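Local coordinates for protein putative phthiocerol dimycocerosate transporter LppX (Mycobacterium tuberculosis, PDB 2BYO) that probably carries phthiocerol dimycocerosate lipids from the cell membrane toward the outer membrane, sheltering them in a large hydrophobic cavity, at residues A23-I28 against Q123-V128; N91-L96 against W100-S105; L181-I186 against S192-Q197. All blocks are in the same frame, centred on the assembly; numbering follows the deposited sequence.

Contact 1: residues A23-I28 against Q123-V128; sequences ALLAEI and QLLSGV. With HXA (docosa-4,7,10,13,16,19-hexaenoic acid), chain I.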
loop_
_atom_site.group_PDB
_atom_site.type_symbol
_atom_site.label_atom_id
_atom_site.label_comp_id
_atom_site.label_asym_id
_atom_site.label_seq_id
_atom_site.Cartn_x
_atom_site.Cartn_y
_atom_site.Cartn_z
ATOM N N ALA A 23 -12.879 -18.710 4.981
ATOM C CA ALA A 23 -13.861 -17.624 5.015
ATOM C C ALA A 23 -13.143 -16.273 5.109
ATOM O O ALA A 23 -13.467 -15.343 4.377
ATOM C CB ALA A 23 -14.838 -17.816 6.161
ATOM N N LEU A 24 -12.120 -16.183 5.957
ATOM C CA LEU A 24 -11.357 -14.936 6.084
ATOM C C LEU A 24 -10.519 -14.639 4.839
ATOM O O LEU A 24 -10.379 -13.492 4.439
ATOM C CB LEU A 24 -10.463 -14.957 7.313
ATOM C CG LEU A 24 -11.210 -15.193 8.620
ATOM C CD1 LEU A 24 -10.240 -15.146 9.780
ATOM C CD2 LEU A 24 -12.314 -14.169 8.792
ATOM N N LEU A 25 -9.977 -15.676 4.225
ATOM C CA LEU A 25 -9.258 -15.508 2.973
ATOM C C LEU A 25 -10.186 -15.001 1.872
ATOM O O LEU A 25 -9.793 -14.164 1.064
ATOM C CB LEU A 25 -8.605 -16.827 2.528
ATOM C CG LEU A 25 -7.077 -16.861 2.481
ATOM C CD1 LEU A 25 -6.653 -18.062 1.650
ATOM C CD2 LEU A 25 -6.474 -15.578 1.917
ATOM N N ALA A 26 -11.406 -15.529 1.841
ATOM C CA ALA A 26 -12.390 -15.138 0.851
ATOM C C ALA A 26 -12.707 -13.653 0.982
ATOM O O ALA A 26 -12.802 -12.947 -0.021
ATOM C CB ALA A 26 -13.650 -15.968 1.000
ATOM N N GLU A 27 -12.871 -13.187 2.220
ATOM C CA GLU A 27 -13.173 -11.788 2.479
ATOM C C GLU A 27 -12.019 -10.889 2.058
ATOM O O GLU A 27 -12.248 -9.819 1.502
ATOM C CB GLU A 27 -13.518 -11.570 3.953
ATOM C CG GLU A 27 -13.943 -10.145 4.324
ATOM C CD GLU A 27 -15.261 -9.719 3.686
ATOM O OE1 GLU A 27 -15.717 -8.591 3.970
ATOM O OE2 GLU A 27 -15.850 -10.494 2.911
ATOM N N ILE A 28 -10.780 -11.314 2.308
ATOM C CA ILE A 28 -9.627 -10.534 1.836
ATOM C C ILE A 28 -9.578 -10.501 0.297
ATOM O O ILE A 28 -9.289 -9.459 -0.297
ATOM C CB ILE A 28 -8.289 -11.070 2.379
ATOM C CG1 ILE A 28 -8.256 -10.979 3.908
ATOM C CG2 ILE A 28 -7.116 -10.278 1.775
ATOM C CD1 ILE A 28 -7.161 -11.802 4.531
ATOM N N GLN A 123 -0.748 -11.202 -3.867
ATOM C CA GLN A 123 0.415 -11.929 -3.377
ATOM C C GLN A 123 -0.036 -13.370 -3.225
ATOM O O GLN A 123 -1.244 -13.632 -3.265
ATOM C CB GLN A 123 0.858 -11.375 -2.019
ATOM C CG GLN A 123 -0.231 -11.401 -0.931
ATOM C CD GLN A 123 0.313 -11.049 0.440
ATOM O OE1 GLN A 123 0.733 -9.917 0.683
ATOM N NE2 GLN A 123 0.309 -12.022 1.345
ATOM N N LEU A 124 0.887 -14.308 -3.042
ATOM C CA LEU A 124 0.453 -15.658 -2.709
ATOM C C LEU A 124 -0.242 -15.577 -1.346
ATOM O O LEU A 124 0.386 -15.691 -0.288
ATOM C CB LEU A 124 1.599 -16.677 -2.750
ATOM C CG LEU A 124 2.195 -16.990 -4.140
ATOM C CD1 LEU A 124 2.781 -18.406 -4.172
ATOM C CD2 LEU A 124 1.185 -16.824 -5.289
ATOM N N LEU A 125 -1.551 -15.319 -1.420
ATOM C CA LEU A 125 -2.440 -15.217 -0.266
ATOM C C LEU A 125 -2.521 -16.537 0.475
ATOM O O LEU A 125 -2.731 -16.557 1.679
ATOM C CB LEU A 125 -3.852 -14.794 -0.699
ATOM C CG LEU A 125 -4.238 -13.325 -0.556
ATOM C CD1 LEU A 125 -5.604 -13.113 -1.169
ATOM C CD2 LEU A 125 -4.241 -12.897 0.905
ATOM N N SER A 126 -2.402 -17.644 -0.253
ATOM C CA SER A 126 -1.950 -18.881 0.363
ATOM C C SER A 126 -0.477 -18.614 0.628
ATOM O O SER A 126 0.219 -18.067 -0.222
ATOM C CB SER A 126 -2.138 -20.082 -0.559
ATOM O OG SER A 126 -1.820 -21.289 0.115
ATOM N N GLY A 127 -0.008 -18.981 1.809
ATOM C CA GLY A 127 1.270 -18.486 2.301
ATOM C C GLY A 127 0.960 -17.602 3.482
ATOM O O GLY A 127 1.662 -17.642 4.488
ATOM N N VAL A 128 -0.104 -16.807 3.360
ATOM C CA VAL A 128 -0.628 -16.071 4.506
ATOM C C VAL A 128 -1.167 -17.092 5.512
ATOM O O VAL A 128 -1.954 -17.975 5.160
ATOM C CB VAL A 128 -1.734 -15.062 4.124
ATOM C CG1 VAL A 128 -2.308 -14.386 5.366
ATOM C CG2 VAL A 128 -1.186 -14.018 3.171
HETATM C C1 HXA I . -3.536 -4.281 -9.885
HETATM O O1 HXA I . -3.307 -4.710 -11.042
HETATM O O2 HXA I . -3.169 -4.881 -8.851
HETATM C C2 HXA I . -4.304 -2.981 -9.748
HETATM C C3 HXA I . -3.694 -2.074 -8.676
HETATM C C4 HXA I . -3.896 -0.591 -9.013
HETATM C C5 HXA I . -4.850 0.129 -8.056
HETATM C C6 HXA I . -4.130 1.116 -7.130
HETATM C C7 HXA I . -4.217 0.708 -5.666
HETATM C C8 HXA I . -2.994 1.180 -4.888
HETATM C C9 HXA I . -3.101 0.789 -3.413
HETATM C C10 HXA I . -2.154 -0.346 -3.016
HETATM C C11 HXA I . -2.810 -1.730 -3.066
HETATM C C12 HXA I . -3.127 -2.289 -1.677
HETATM C C13 HXA I . -1.946 -3.046 -1.057
HETATM C C14 HXA I . -2.120 -4.570 -1.085
HETATM C C15 HXA I . -2.139 -5.171 0.321
HETATM C C16 HXA I . -2.178 -6.695 0.255
HETATM C C17 HXA I . -2.684 -7.318 1.551
HETATM C C18 HXA I . -2.107 -8.726 1.734
HETATM C C19 HXA I . -2.962 -9.606 2.643
HETATM C C20 HXA I . -2.639 -9.373 4.115
HETATM C C21 HXA I . -3.458 -10.292 5.020
HETATM C C22 HXA I . -3.598 -9.773 6.441
#

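Contact 2: residues N91-L96 against W100-S105; sequences NISVKL and WSNLGS. With MLT (D-malate), chain M; OAA (oxaloacetate ion), chain L.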
loop_
_atom_site.group_PDB
_atom_site.type_symbol
_atom_site.label_atom_id
_atom_site.label_comp_id
_atom_site.label_asym_id
_atom_site.label_seq_id
_atom_site.Cartn_x
_atom_site.Cartn_y
_atom_site.Cartn_z
ATOM N N ASN A 91 8.751 6.026 -14.571
ATOM C CA ASN A 91 9.533 6.752 -13.575
ATOM C C ASN A 91 8.783 7.106 -12.302
ATOM O O ASN A 91 7.657 7.583 -12.348
ATOM C CB ASN A 91 10.097 8.018 -14.197
ATOM C CG ASN A 91 11.003 7.722 -15.364
ATOM O OD1 ASN A 91 11.808 6.789 -15.315
ATOM N ND2 ASN A 91 10.865 8.497 -16.434
ATOM N N ILE A 92 9.439 6.857 -11.173
ATOM C CA ILE A 92 9.019 7.336 -9.859
ATOM C C ILE A 92 9.941 8.502 -9.535
ATOM O O ILE A 92 11.157 8.322 -9.497
ATOM C CB ILE A 92 9.184 6.232 -8.791
ATOM C CG1 ILE A 92 8.273 5.036 -9.118
ATOM C CG2 ILE A 92 8.890 6.766 -7.395
ATOM C CD1 ILE A 92 8.624 3.766 -8.344
ATOM N N SER A 93 9.365 9.683 -9.315
ATOM C CA SER A 93 10.130 10.931 -9.186
ATOM C C SER A 93 9.664 11.810 -8.016
ATOM O O SER A 93 8.508 11.742 -7.594
ATOM C CB SER A 93 10.004 11.745 -10.470
ATOM O OG SER A 93 10.502 11.034 -11.595
ATOM N N VAL A 94 10.591 12.628 -7.509
ATOM C CA VAL A 94 10.322 13.653 -6.491
ATOM C C VAL A 94 10.965 14.974 -6.933
ATOM O O VAL A 94 11.939 14.973 -7.675
ATOM C CB VAL A 94 10.849 13.277 -5.074
ATOM C CG1 VAL A 94 10.112 12.081 -4.530
ATOM C CG2 VAL A 94 12.348 13.012 -5.080
ATOM N N LYS A 95 10.388 16.089 -6.488
ATOM C CA LYS A 95 10.870 17.424 -6.827
ATOM C C LYS A 95 11.567 18.033 -5.614
ATOM O O LYS A 95 10.966 18.202 -4.543
ATOM C CB LYS A 95 9.715 18.318 -7.279
ATOM C CG LYS A 95 10.134 19.644 -7.917
ATOM C CD LYS A 95 8.913 20.494 -8.256
ATOM C CE LYS A 95 9.313 21.762 -8.975
ATOM N NZ LYS A 95 8.132 22.613 -9.308
ATOM N N LEU A 96 12.846 18.336 -5.789
ATOM C CA LEU A 96 13.637 19.016 -4.779
ATOM C C LEU A 96 14.068 20.365 -5.321
ATOM O O LEU A 96 14.785 20.466 -6.329
ATOM C CB LEU A 96 14.848 18.190 -4.397
ATOM C CG LEU A 96 14.531 16.834 -3.782
ATOM C CD1 LEU A 96 15.822 16.045 -3.659
ATOM C CD2 LEU A 96 13.865 17.003 -2.435
ATOM N N TRP A 100 13.234 18.022 -10.602
ATOM C CA TRP A 100 12.751 16.650 -10.480
ATOM C C TRP A 100 13.910 15.664 -10.536
ATOM O O TRP A 100 14.787 15.808 -11.357
ATOM C CB TRP A 100 11.770 16.343 -11.617
ATOM C CG TRP A 100 10.464 17.010 -11.412
ATOM C CD1 TRP A 100 10.032 18.177 -11.979
ATOM C CD2 TRP A 100 9.416 16.564 -10.555
ATOM N NE1 TRP A 100 8.767 18.474 -11.527
ATOM C CE2 TRP A 100 8.372 17.501 -10.647
ATOM C CE3 TRP A 100 9.258 15.454 -9.716
ATOM C CZ2 TRP A 100 7.187 17.360 -9.942
ATOM C CZ3 TRP A 100 8.090 15.318 -9.014
ATOM C CH2 TRP A 100 7.063 16.263 -9.128
ATOM N N SER A 101 13.910 14.669 -9.654
ATOM C CA SER A 101 14.843 13.558 -9.764
ATOM C C SER A 101 14.088 12.234 -9.656
ATOM O O SER A 101 13.086 12.137 -8.954
ATOM C CB SER A 101 15.933 13.647 -8.698
ATOM O OG SER A 101 15.368 13.586 -7.409
ATOM N N ASN A 102 14.586 11.231 -10.372
ATOM C CA ASN A 102 14.016 9.890 -10.378
ATOM C C ASN A 102 14.569 9.056 -9.229
ATOM O O ASN A 102 15.777 8.879 -9.120
ATOM C CB ASN A 102 14.339 9.193 -11.706
ATOM C CG ASN A 102 13.704 9.886 -12.909
ATOM O OD1 ASN A 102 12.588 10.394 -12.831
ATOM N ND2 ASN A 102 14.412 9.893 -14.027
ATOM N N LEU A 103 13.682 8.549 -8.375
ATOM C CA LEU A 103 14.073 7.652 -7.276
ATOM C C LEU A 103 14.116 6.204 -7.734
ATOM O O LEU A 103 14.839 5.370 -7.167
ATOM C CB LEU A 103 13.105 7.774 -6.101
ATOM C CG LEU A 103 13.019 9.138 -5.418
ATOM C CD1 LEU A 103 12.095 9.046 -4.230
ATOM C CD2 LEU A 103 14.388 9.627 -4.987
ATOM N N GLY A 104 13.330 5.888 -8.748
ATOM C CA GLY A 104 13.276 4.532 -9.210
ATOM C C GLY A 104 12.452 4.358 -10.451
ATOM O O GLY A 104 11.858 5.304 -10.966
ATOM N N SER A 105 12.443 3.118 -10.913
ATOM C CA SER A 105 11.767 2.716 -12.123
ATOM C C SER A 105 10.819 1.583 -11.776
ATOM O O SER A 105 11.186 0.663 -11.046
ATOM C CB SER A 105 12.793 2.246 -13.156
ATOM O OG SER A 105 12.255 1.234 -13.987
HETATM C C1 MLT M . 16.808 3.347 -11.067
HETATM O O1 MLT M . 15.876 2.633 -11.484
HETATM O O2 MLT M . 17.005 4.459 -11.610
HETATM C C2 MLT M . 17.664 2.887 -9.916
HETATM O O3 MLT M . 17.924 1.495 -9.964
HETATM C C3 MLT M . 17.008 3.295 -8.597
HETATM C C4 MLT M . 16.023 2.279 -8.058
HETATM O O4 MLT M . 15.115 1.782 -8.779
HETATM O O5 MLT M . 16.104 1.941 -6.850
HETATM O O1 OAA L . 2.989 16.847 -7.598
HETATM O O2 OAA L . 3.693 16.908 -9.644
HETATM O O4 OAA L . 2.515 21.136 -8.242
HETATM O O5 OAA L . 1.999 20.647 -10.309
HETATM O O3 OAA L . 5.143 20.702 -9.406
HETATM C C1 OAA L . 3.574 17.462 -8.527
HETATM C C2 OAA L . 4.171 18.835 -8.280
HETATM C C3 OAA L . 4.050 19.812 -9.447
HETATM C C4 OAA L . 2.784 20.573 -9.328
#

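Contact 3: residues L181-I186 against S192-Q197; sequences LVRASI and SIQLTQ. With LNL (alpha-linolenic acid), chain K; HXA (docosa-4,7,10,13,16,19-hexaenoic acid), chain I.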
loop_
_atom_site.group_PDB
_atom_site.type_symbol
_atom_site.label_atom_id
_atom_site.label_comp_id
_atom_site.label_asym_id
_atom_site.label_seq_id
_atom_site.Cartn_x
_atom_site.Cartn_y
_atom_site.Cartn_z
ATOM N N LEU A 181 -10.624 -1.896 0.476
ATOM C CA LEU A 181 -9.493 -2.099 1.365
ATOM C C LEU A 181 -9.152 -0.738 1.971
ATOM O O LEU A 181 -8.310 -0.000 1.436
ATOM C CB LEU A 181 -8.307 -2.695 0.596
ATOM C CG LEU A 181 -7.085 -3.070 1.448
ATOM C CD1 LEU A 181 -7.426 -4.093 2.543
ATOM C CD2 LEU A 181 -5.980 -3.632 0.545
ATOM N N VAL A 182 -9.832 -0.390 3.060
ATOM C CA VAL A 182 -9.706 0.954 3.648
ATOM C C VAL A 182 -8.278 1.162 4.166
ATOM O O VAL A 182 -7.667 2.219 3.962
ATOM C CB VAL A 182 -10.742 1.180 4.778
ATOM C CG1 VAL A 182 -10.582 2.570 5.400
ATOM C CG2 VAL A 182 -12.150 1.005 4.250
ATOM N N ARG A 183 -7.735 0.129 4.799
ATOM C CA ARG A 183 -6.390 0.190 5.316
ATOM C C ARG A 183 -5.703 -1.179 5.290
ATOM O O ARG A 183 -6.346 -2.241 5.393
ATOM C CB ARG A 183 -6.422 0.775 6.738
ATOM C CG ARG A 183 -5.068 0.975 7.426
ATOM C CD ARG A 183 -5.229 1.783 8.714
ATOM N NE ARG A 183 -5.524 3.187 8.422
ATOM C CZ ARG A 183 -5.872 4.091 9.331
ATOM N NH1 ARG A 183 -6.009 3.754 10.606
ATOM N NH2 ARG A 183 -6.100 5.346 8.956
ATOM N N ALA A 184 -4.383 -1.127 5.133
ATOM C CA ALA A 184 -3.526 -2.293 5.226
ATOM C C ALA A 184 -2.228 -1.866 5.878
ATOM O O ALA A 184 -1.700 -0.798 5.580
ATOM C CB ALA A 184 -3.268 -2.859 3.848
ATOM N N SER A 185 -1.713 -2.686 6.777
ATOM C CA SER A 185 -0.462 -2.362 7.418
ATOM C C SER A 185 0.365 -3.613 7.719
ATOM O O SER A 185 -0.164 -4.720 7.823
ATOM C CB SER A 185 -0.698 -1.527 8.685
ATOM O OG SER A 185 -1.128 -2.321 9.762
ATOM N N ILE A 186 1.671 -3.407 7.822
ATOM C CA ILE A 186 2.610 -4.469 8.090
ATOM C C ILE A 186 3.600 -3.964 9.131
ATOM O O ILE A 186 4.045 -2.812 9.084
ATOM C CB ILE A 186 3.306 -4.971 6.797
ATOM C CG1 ILE A 186 4.188 -6.188 7.093
ATOM C CG2 ILE A 186 4.110 -3.864 6.119
ATOM C CD1 ILE A 186 4.677 -6.893 5.847
ATOM N N SER A 192 7.045 0.077 10.675
ATOM C CA SER A 192 5.779 -0.361 10.109
ATOM C C SER A 192 5.390 0.534 8.952
ATOM O O SER A 192 5.840 1.679 8.860
ATOM C CB SER A 192 4.679 -0.345 11.173
ATOM O OG SER A 192 4.470 0.979 11.628
ATOM N N ILE A 193 4.579 -0.022 8.059
ATOM C CA ILE A 193 4.045 0.706 6.912
ATOM C C ILE A 193 2.537 0.560 6.949
ATOM O O ILE A 193 2.012 -0.540 7.155
ATOM C CB ILE A 193 4.572 0.167 5.568
ATOM C CG1 ILE A 193 6.098 0.153 5.552
ATOM C CG2 ILE A 193 4.041 1.017 4.402
ATOM C CD1 ILE A 193 6.715 -0.555 4.344
ATOM N N GLN A 194 1.846 1.678 6.765
ATOM C CA GLN A 194 0.402 1.700 6.770
ATOM C C GLN A 194 -0.072 2.390 5.503
ATOM O O GLN A 194 0.430 3.461 5.143
ATOM C CB GLN A 194 -0.089 2.493 7.959
ATOM C CG GLN A 194 -1.607 2.629 8.025
ATOM C CD GLN A 194 -2.001 3.627 9.075
ATOM O OE1 GLN A 194 -2.040 4.832 8.809
ATOM N NE2 GLN A 194 -2.233 3.145 10.289
ATOM N N LEU A 195 -1.036 1.776 4.839
ATOM C CA LEU A 195 -1.574 2.313 3.609
ATOM C C LEU A 195 -3.074 2.449 3.752
ATOM O O LEU A 195 -3.774 1.471 3.999
ATOM C CB LEU A 195 -1.213 1.392 2.451
ATOM C CG LEU A 195 -1.494 2.001 1.090
ATOM C CD1 LEU A 195 -0.428 1.563 0.104
ATOM C CD2 LEU A 195 -2.908 1.650 0.593
ATOM N N THR A 196 -3.560 3.672 3.608
ATOM C CA THR A 196 -4.968 3.968 3.758
ATOM C C THR A 196 -5.523 4.481 2.421
ATOM O O THR A 196 -4.989 5.433 1.839
ATOM C CB THR A 196 -5.168 4.995 4.896
ATOM O OG1 THR A 196 -4.605 4.464 6.107
ATOM C CG2 THR A 196 -6.653 5.313 5.126
ATOM N N GLN A 197 -6.584 3.825 1.936
ATOM C CA GLN A 197 -7.266 4.238 0.703
ATOM C C GLN A 197 -8.484 5.122 0.993
ATOM O O GLN A 197 -9.155 4.974 2.024
ATOM C CB GLN A 197 -7.751 3.017 -0.093
ATOM C CG GLN A 197 -6.660 2.089 -0.614
ATOM C CD GLN A 197 -7.214 0.908 -1.396
ATOM O OE1 GLN A 197 -8.385 0.890 -1.790
ATOM N NE2 GLN A 197 -6.365 -0.080 -1.638
HETATM O O1 LNL K . 4.647 2.123 -7.147
HETATM C C1 LNL K . 4.187 3.276 -6.968
HETATM O O2 LNL K . 4.720 4.086 -6.174
HETATM C C2 LNL K . 2.963 3.714 -7.754
HETATM C C3 LNL K . 1.679 3.557 -6.949
HETATM C C4 LNL K . 1.455 4.710 -5.963
HETATM C C5 LNL K . 1.603 4.348 -4.477
HETATM C C6 LNL K . 0.899 3.046 -4.055
HETATM C C7 LNL K . 1.543 2.453 -2.798
HETATM C C8 LNL K . 2.697 1.492 -3.104
HETATM C C9 LNL K . 2.796 0.361 -2.076
HETATM C C10 LNL K . 4.002 0.476 -1.144
HETATM C C11 LNL K . 3.572 1.097 0.171
HETATM C C12 LNL K . 2.911 0.430 1.127
HETATM C C13 LNL K . 2.521 -1.033 1.026
HETATM C C14 LNL K . 1.354 -1.363 1.957
HETATM C C15 LNL K . 1.782 -1.841 3.345
HETATM C C16 LNL K . 0.842 -2.921 3.884
HETATM C C17 LNL K . 1.079 -4.280 3.218
HETATM C C18 LNL K . 0.260 -5.396 3.838
HETATM C C1 HXA I . -3.536 -4.281 -9.885
HETATM O O1 HXA I . -3.307 -4.710 -11.042
HETATM O O2 HXA I . -3.169 -4.881 -8.851
HETATM C C2 HXA I . -4.304 -2.981 -9.748
HETATM C C3 HXA I . -3.694 -2.074 -8.676
HETATM C C4 HXA I . -3.896 -0.591 -9.013
HETATM C C5 HXA I . -4.850 0.129 -8.056
HETATM C C6 HXA I . -4.130 1.116 -7.130
HETATM C C7 HXA I . -4.217 0.708 -5.666
HETATM C C8 HXA I . -2.994 1.180 -4.888
HETATM C C9 HXA I . -3.101 0.789 -3.413
HETATM C C10 HXA I . -2.154 -0.346 -3.016
HETATM C C11 HXA I . -2.810 -1.730 -3.066
HETATM C C12 HXA I . -3.127 -2.289 -1.677
HETATM C C13 HXA I . -1.946 -3.046 -1.057
HETATM C C14 HXA I . -2.120 -4.570 -1.085
HETATM C C15 HXA I . -2.139 -5.171 0.321
HETATM C C16 HXA I . -2.178 -6.695 0.255
HETATM C C17 HXA I . -2.684 -7.318 1.551
HETATM C C18 HXA I . -2.107 -8.726 1.734
HETATM C C19 HXA I . -2.962 -9.606 2.643
HETATM C C20 HXA I . -2.639 -9.373 4.115
HETATM C C21 HXA I . -3.458 -10.292 5.020
HETATM C C22 HXA I . -3.598 -9.773 6.441
HETATM O O HOH W 1 -10.187 -1.072 -2.217
HETATM O O HOH W 2 -5.498 0.168 1.894
HETATM O O HOH W 3 -1.783 0.611 11.247
#

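Contact 1: residues A23-I28 against Q123-V128
L25 brings a single methyl, CD2, to L125: it lies 3.6 Å from CD2 of L125 and also touches its CB, CG and CD1, so one branch of the helix residue rests along the whole side chain of the loop residue. The two side chains pass each other, pointing opposite ways, and both first torsions stray from the staggered values (chi1 -115° in L25, -99° in L125). One turn further along the helix, I28 reaches the same methyl from another direction, its CG2 4.0 Å from L125 CD2. This CG2 stands anti to the backbone N, while the other arm of I28 ends in CD1, 4.0 Å from C21 of the bound docosahexaenoic acid. L125 CD2 is shared as well, since it lies 3.9 Å from C19 of the lipid. Leucine and isoleucine suit these places because every surface they offer is apolar. Q123 adds an amide whose OE1 approaches lipid C18 at 3.3 Å. L25 and I28 also pack on L131 of strand 129-139. Here helix 22-36 and the loop before that strand close over the methyl end of the lipid, as part of the hydrophobic cavity of the LppX half-barrel.

Contact 2: residues N91-L96 against W100-S105
A beta hairpin pairs strand 91-96 with strand 99-105, and near its turn end K95 lies across W100. CB of K95 sits 3.5 Å from the centroid of the W100 six-membered ring, a CH-pi contact over the face. With CG anti to the backbone N (chi1 -169°) and the chain extended beyond it, the lysine's methylenes run on past CE2 and NE1 of W100, and K95 NZ ends 3.5 Å from O3 of the oxaloacetate. That ligand also lies at the indole edge, while R86 makes a cation-pi contact with W100. On the same face, S93 OG donates to N102 OD1 in the carbonyl plane, modelled very short at 2.5 Å; the N102 amide stacks on that of N91, their planes 22° apart. Between I92 and S93 the register slips by one at a classic beta bulge: L103 and G104 both oppose I92, whose O accepts from L103 N at 2.8 Å and weakly from G104 N. From the bulge, L103 lays CD1 on V94 CG1, 3.6 Å away. G104, lacking a side chain, lets malate O4 come within 3.3 Å of its CA. S105 is the N-cap of helix 106-112, its OG accepting from E108 N.

Contact 3: residues L181-I186 against S192-Q197
R183 and T196 face each other as an antiparallel non-hydrogen-bonded pair, and the R183 side chain touches the neighbouring strand from CB to its tip. Its CB and CG pass close to L195 O and T196 OG1, with CG anti to the backbone N. CD lies 3.6 Å from Q194 NE2, and there the chain bends (chi3 -72°), laying the guanidinium back across strand 192-197. NE then donates to T196 OG1 at 2.8 Å, the hydroxyl standing 17° out of the guanidinium plane; NH2 adds a weak bond to the same oxygen. The Q194 amide stacks over one face of the group, offset toward the rim, with the planes only 8° apart, and R183 NH1 comes near Q194 NE2. A long flexible arginine suits this partly exposed face, where aliphatic part and polar head both find partners, and W172 of strand 167-174 packs on it too. Beside it, a water accepts from Q194 NE2 at 2.7 Å.

Alternate residues turn to the other face, which is lipid-lined. I193 CG2 comes within 3.5 Å of C12 of linolenic acid, and L195 CD1 within 3.6 Å of its C7, while the small A184 lets the chain pass close to the backbone. At the far end L181 CD2 and Q197 NE2 border docosahexaenoic acid; that NE2 is buried without a polar partner, whereas Q197 OE1 takes bonds from W200 NE1 and from a water that itself accepts from L181 N. Backbone bonds such as L195 N to A184 O (2.8 Å) hold the strands together. The pair is an antiparallel hairpin, amphipathic as a wall of the U-shaped half-barrel should be, with its apolar side on the lipid cavity.

Overall arrangement
Contacts 2 and 3 are hairpins of one antiparallel sheet, whereas contact 1 packs helix 22-36 against a loop. Contact 3 lies near the middle of the chain, about 6 Å from its centre, and contact 2 includes the edge strand 99-105. Contacts 1 and 2 sit on opposite sides of the centre, their own centres about 33 Å apart, with contact 2 nested in the loop that contact 1 closes. Chemistry follows place: contact 1 is buried and purely apolar; contact 2, partly buried at the sheet's edge, adds CH-pi and amide contacts beside two small acids; contact 3, also partly buried, has both a polar and a lipid-facing side. Contacts 1 and 3 touch the same docosahexaenoic acid without touching each other.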